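Local coordinates for adenylosuccinate lyase (Francisella tularensis subsp. tularensis SCHU S4, PDB 4EEI) that catalyses the beta-elimination of fumarate from adenylosuccinate to give AMP, and probably also from the succinocarboxamide intermediate on the way to IMP, at the interface of chains A and B and the interface of chains A and C. Residues are numbered along the deposited sequence; one frame, centred on the assembly and turned at random. Chains: chain A/B/C, Adenylosuccinate lyase.

Contact 1: the interface of chains A and B. Residues chain A 212, 298, 301, 303; chain B 139-141.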
loop_
_atom_site.group_PDB
_atom_site.type_symbol
_atom_site.label_atom_id
_atom_site.label_comp_id
_atom_site.label_asym_id
_atom_site.label_seq_id
_atom_site.Cartn_x
_atom_site.Cartn_y
_atom_site.Cartn_z
ATOM N N GLN A 212 15.537 3.159 -23.437
ATOM C CA GLN A 212 15.682 1.774 -23.859
ATOM C C GLN A 212 14.274 1.157 -23.779
ATOM O O GLN A 212 13.908 0.286 -24.583
ATOM C CB GLN A 212 16.670 1.001 -22.989
ATOM C CG GLN A 212 16.839 -0.451 -23.421
ATOM C CD GLN A 212 18.106 -1.072 -22.871
ATOM O OE1 GLN A 212 18.077 -1.794 -21.870
ATOM N NE2 GLN A 212 19.230 -0.805 -23.532
ATOM N N TRP A 298 15.999 3.521 -13.369
ATOM C CA TRP A 298 17.259 4.240 -13.387
ATOM C C TRP A 298 17.668 4.613 -14.783
ATOM O O TRP A 298 17.754 3.747 -15.678
ATOM C CB TRP A 298 18.354 3.419 -12.720
ATOM C CG TRP A 298 18.228 3.350 -11.218
ATOM C CD1 TRP A 298 17.135 3.715 -10.439
ATOM C CD2 TRP A 298 19.238 2.880 -10.257
ATOM N NE1 TRP A 298 17.392 3.511 -9.108
ATOM C CE2 TRP A 298 18.633 3.012 -8.931
ATOM C CE3 TRP A 298 20.527 2.385 -10.362
ATOM C CZ2 TRP A 298 19.310 2.657 -7.779
ATOM C CZ3 TRP A 298 21.200 2.031 -9.191
ATOM C CH2 TRP A 298 20.604 2.165 -7.933
ATOM N N ARG A 301 16.977 3.037 -18.279
ATOM C CA ARG A 301 16.254 1.816 -17.945
ATOM C C ARG A 301 16.993 0.904 -16.979
ATOM O O ARG A 301 18.220 0.827 -16.976
ATOM C CB ARG A 301 15.872 1.036 -19.210
ATOM C CG ARG A 301 16.851 -0.061 -19.603
ATOM C CD ARG A 301 16.791 -1.256 -18.664
ATOM N NE ARG A 301 15.488 -1.919 -18.669
ATOM C CZ ARG A 301 15.043 -2.701 -19.647
ATOM N NH1 ARG A 301 15.794 -2.928 -20.714
ATOM N NH2 ARG A 301 13.845 -3.259 -19.557
ATOM N N ILE A 303 15.938 -3.151 -15.231
ATOM C CA ILE A 303 15.042 -4.259 -15.546
ATOM C C ILE A 303 14.186 -4.732 -14.372
ATOM O O ILE A 303 13.517 -5.761 -14.460
ATOM C CB ILE A 303 15.812 -5.449 -16.157
ATOM C CG1 ILE A 303 14.896 -6.261 -17.076
ATOM C CG2 ILE A 303 16.407 -6.323 -15.065
ATOM C CD1 ILE A 303 15.565 -6.726 -18.349
ATOM N N ARG B 139 22.736 5.184 -20.236
ATOM C CA ARG B 139 23.060 4.065 -19.363
ATOM C C ARG B 139 21.889 3.105 -19.208
ATOM O O ARG B 139 20.756 3.527 -18.999
ATOM C CB ARG B 139 23.444 4.581 -17.976
ATOM C CG ARG B 139 24.778 5.313 -17.918
ATOM C CD ARG B 139 25.004 5.853 -16.510
ATOM N NE ARG B 139 26.159 6.743 -16.431
ATOM C CZ ARG B 139 26.120 8.032 -16.750
ATOM N NH1 ARG B 139 24.991 8.578 -17.185
ATOM N NH2 ARG B 139 27.208 8.777 -16.637
ATOM N N SER B 140 22.180 1.811 -19.311
ATOM C CA SER B 140 21.192 0.768 -19.036
ATOM C C SER B 140 21.739 -0.126 -17.929
ATOM O O SER B 140 22.885 -0.569 -18.012
ATOM C CB SER B 140 20.919 -0.059 -20.295
ATOM O OG SER B 140 20.150 -1.215 -19.996
ATOM N N HIS B 141 20.929 -0.383 -16.897
ATOM C CA HIS B 141 21.396 -1.104 -15.709
ATOM C C HIS B 141 22.512 -0.314 -15.026
ATOM O O HIS B 141 23.326 -0.885 -14.297
ATOM C CB HIS B 141 21.917 -2.514 -16.017
ATOM C CG HIS B 141 21.054 -3.312 -16.942
ATOM N ND1 HIS B 141 19.836 -3.835 -16.563
ATOM C CD2 HIS B 141 21.257 -3.717 -18.219
ATOM C CE1 HIS B 141 19.314 -4.511 -17.576
ATOM N NE2 HIS B 141 20.160 -4.456 -18.590
#

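Contact 2: the interface of chains A and C. Residues chain A 290, 308, 311, 315; chain C 279-280, 283, 315, 319.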
loop_
_atom_site.group_PDB
_atom_site.type_symbol
_atom_site.label_atom_id
_atom_site.label_comp_id
_atom_site.label_asym_id
_atom_site.label_seq_id
_atom_site.Cartn_x
_atom_site.Cartn_y
_atom_site.Cartn_z
ATOM N N ILE A 290 2.674 -1.557 -6.948
ATOM C CA ILE A 290 3.708 -2.193 -7.746
ATOM C C ILE A 290 3.901 -1.382 -9.019
ATOM O O ILE A 290 5.024 -1.064 -9.384
ATOM C CB ILE A 290 3.359 -3.647 -8.156
ATOM C CG1 ILE A 290 3.029 -4.510 -6.944
ATOM C CG2 ILE A 290 4.534 -4.282 -8.898
ATOM C CD1 ILE A 290 2.505 -5.897 -7.342
ATOM N N ALA A 308 8.553 -8.225 -11.746
ATOM C CA ALA A 308 7.300 -7.883 -11.105
ATOM C C ALA A 308 6.171 -7.958 -12.121
ATOM O O ALA A 308 5.120 -8.525 -11.841
ATOM C CB ALA A 308 7.366 -6.503 -10.480
ATOM N N PHE A 311 4.729 -11.378 -12.919
ATOM C CA PHE A 311 3.745 -11.878 -11.951
ATOM C C PHE A 311 2.410 -11.161 -12.065
ATOM O O PHE A 311 1.372 -11.794 -12.304
ATOM C CB PHE A 311 4.242 -11.696 -10.520
ATOM C CG PHE A 311 5.202 -12.758 -10.060
ATOM C CD1 PHE A 311 4.734 -13.949 -9.525
ATOM C CD2 PHE A 311 6.571 -12.556 -10.130
ATOM C CE1 PHE A 311 5.625 -14.929 -9.091
ATOM C CE2 PHE A 311 7.458 -13.517 -9.685
ATOM C CZ PHE A 311 6.986 -14.709 -9.172
ATOM N N ASP A 315 -1.892 -11.722 -13.746
ATOM C CA ASP A 315 -2.834 -11.888 -12.639
ATOM C C ASP A 315 -3.873 -10.781 -12.632
ATOM O O ASP A 315 -5.046 -11.018 -12.356
ATOM C CB ASP A 315 -2.102 -11.897 -11.297
ATOM C CG ASP A 315 -1.407 -13.214 -11.023
ATOM O OD1 ASP A 315 -1.651 -14.198 -11.764
ATOM O OD2 ASP A 315 -0.623 -13.271 -10.055
ATOM N N GLY C 279 12.702 -6.216 -8.097
ATOM C CA GLY C 279 11.350 -6.545 -8.531
ATOM C C GLY C 279 10.686 -7.486 -7.550
ATOM O O GLY C 279 9.505 -7.331 -7.206
ATOM N N MET C 280 11.448 -8.466 -7.080
ATOM C CA MET C 280 10.904 -9.426 -6.126
ATOM C C MET C 280 10.496 -8.730 -4.844
ATOM O O MET C 280 9.454 -9.041 -4.262
ATOM C CB MET C 280 11.931 -10.516 -5.830
ATOM C CG MET C 280 12.326 -11.320 -7.053
ATOM S SD MET C 280 10.941 -12.275 -7.718
ATOM C CE MET C 280 11.713 -12.936 -9.198
ATOM N N MET C 283 7.141 -7.021 -5.079
ATOM C CA MET C 283 6.068 -8.006 -5.004
ATOM C C MET C 283 5.743 -8.371 -3.556
ATOM O O MET C 283 4.581 -8.373 -3.158
ATOM C CB MET C 283 6.441 -9.276 -5.777
ATOM C CG MET C 283 6.549 -9.105 -7.285
ATOM S SD MET C 283 5.006 -8.566 -8.060
ATOM C CE MET C 283 3.822 -9.691 -7.296
ATOM N N ASP C 315 2.599 -17.404 -3.557
ATOM C CA ASP C 315 3.522 -16.493 -4.235
ATOM C C ASP C 315 4.486 -15.868 -3.246
ATOM O O ASP C 315 5.653 -15.687 -3.548
ATOM C CB ASP C 315 2.786 -15.379 -4.970
ATOM C CG ASP C 315 2.101 -15.863 -6.228
ATOM O OD1 ASP C 315 2.341 -17.019 -6.634
ATOM O OD2 ASP C 315 1.327 -15.079 -6.816
ATOM N N ILE C 319 8.287 -16.568 -3.809
ATOM C CA ILE C 319 9.173 -15.460 -4.128
ATOM C C ILE C 319 10.230 -15.281 -3.036
ATOM O O ILE C 319 11.388 -15.014 -3.336
ATOM C CB ILE C 319 8.378 -14.155 -4.287
ATOM C CG1 ILE C 319 7.532 -14.209 -5.566
ATOM C CG2 ILE C 319 9.315 -12.955 -4.328
ATOM C CD1 ILE C 319 6.480 -13.078 -5.633
#

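Contact 1: the interface of chains A and B
The imidazole ring of B:His141 points its edge at A:Ile303: ring atom CE1 of B:His141 lies 3.9 Å from the branch carbon CB of A:Ile303, which sits in the ring plane. A:Ile303 also reaches a second flat group, the guanidinium of A:Arg301 in its own chain, placing its terminal methyl CD1 over one face toward the rim. At the guanidinium edge, in plane, lies the side-chain oxygen of A:Gln212. NH1 of A:Arg301 donates to A:Gln212 OE1 at 2.8 Å, in the amide plane and on a lone pair, which helps set the rotation of the amide. A:Gln212 OE1 accepts a second bond across the interface, from the hydroxyl OG of B:Ser140 at 2.9 Å; this donor stands above the carbonyl plane, 40° out of it. A:Gln212 gets there with CG anti to the backbone N (chi1 -180°) and an extended chain, whereas the A:Arg301 chain bends at chi2 and chi3, turning its guanidinium toward the amide. A:Arg301 CG passes 3.5 Å from B:Ser140 OG. Backbone joins backbone where B:His141 N donates to A:Arg301 O at 3.0 Å, nearly straight at 171°. NH1 of A:Arg301 stays 5.1 Å from NE2 of B:His141, so the two do not touch. The patch belongs to a composite active site of the fumarase/aspartase superfamily: A:Arg301 and B:His141 serve AMP, A:Gln212 and B:Ser140 the succinate. Binding residues from two subunits are thereby held in register, so the pocket depends on assembly.

Contact 2: the interface of chains A and C
Helix packs against helix in this largely apolar patch of a two-fold interface, part of the central helical core through which four subunits of this superfamily form a tetramer. Helices 272-293 and 304-333 of both chains supply the residues. A:Phe311 projects between C:Ile319 and C:Met283 and has 62 Å² of its surface hidden by chain C. Its far ring atom CZ touches CG1 of C:Ile319 at 3.7 Å, the two side chains arriving from opposite directions, while the CD1 methyl of the isoleucine lies over one ring face, offset toward the rim. C:Met280 crosses the phenyl group at about a right angle, and SD of C:Met280 comes 4.2 Å from CE2 of A:Phe311. Lower on the same side chain, CB of A:Phe311 meets the terminal methyl CE of C:Met283 at 3.8 Å. That methionine bends at chi2 (-61°) and chi3 (-47°), which curls its thioether between A:Phe311, A:Ala308 and A:Ile290. The sulfur SD of C:Met283 rests 3.7 Å from CD1 of A:Ile290 and 3.9 Å from CA of A:Ala308, filling the groove between two chain A helices. Beside the apolar cluster, A:Asp315 and C:Asp315 face each other; their proximity could raise the proton affinity of one carboxylate. The carboxylate planes are only 5° apart, and OD2 of A:Asp315 stands 4.2 Å from OD2 of C:Asp315.

About 19 Å separates the C-alpha centres of contact 1 and contact 2, and chain A takes part in both with different partners. The two patches share no residue, but they are close in sequence: A:Ile303 of contact 1 immediately precedes helix 304-333, whose early turns supply A:Ala308 and A:Phe311 to contact 2. Packing of this helix against chain C may therefore help steady the loop that carries A:Arg301 to the active site shared with chain B. Contact 1 forms part of the catalytic pocket and contact 2 part of the helical core, so pocket formation is probably tied to tetramer assembly.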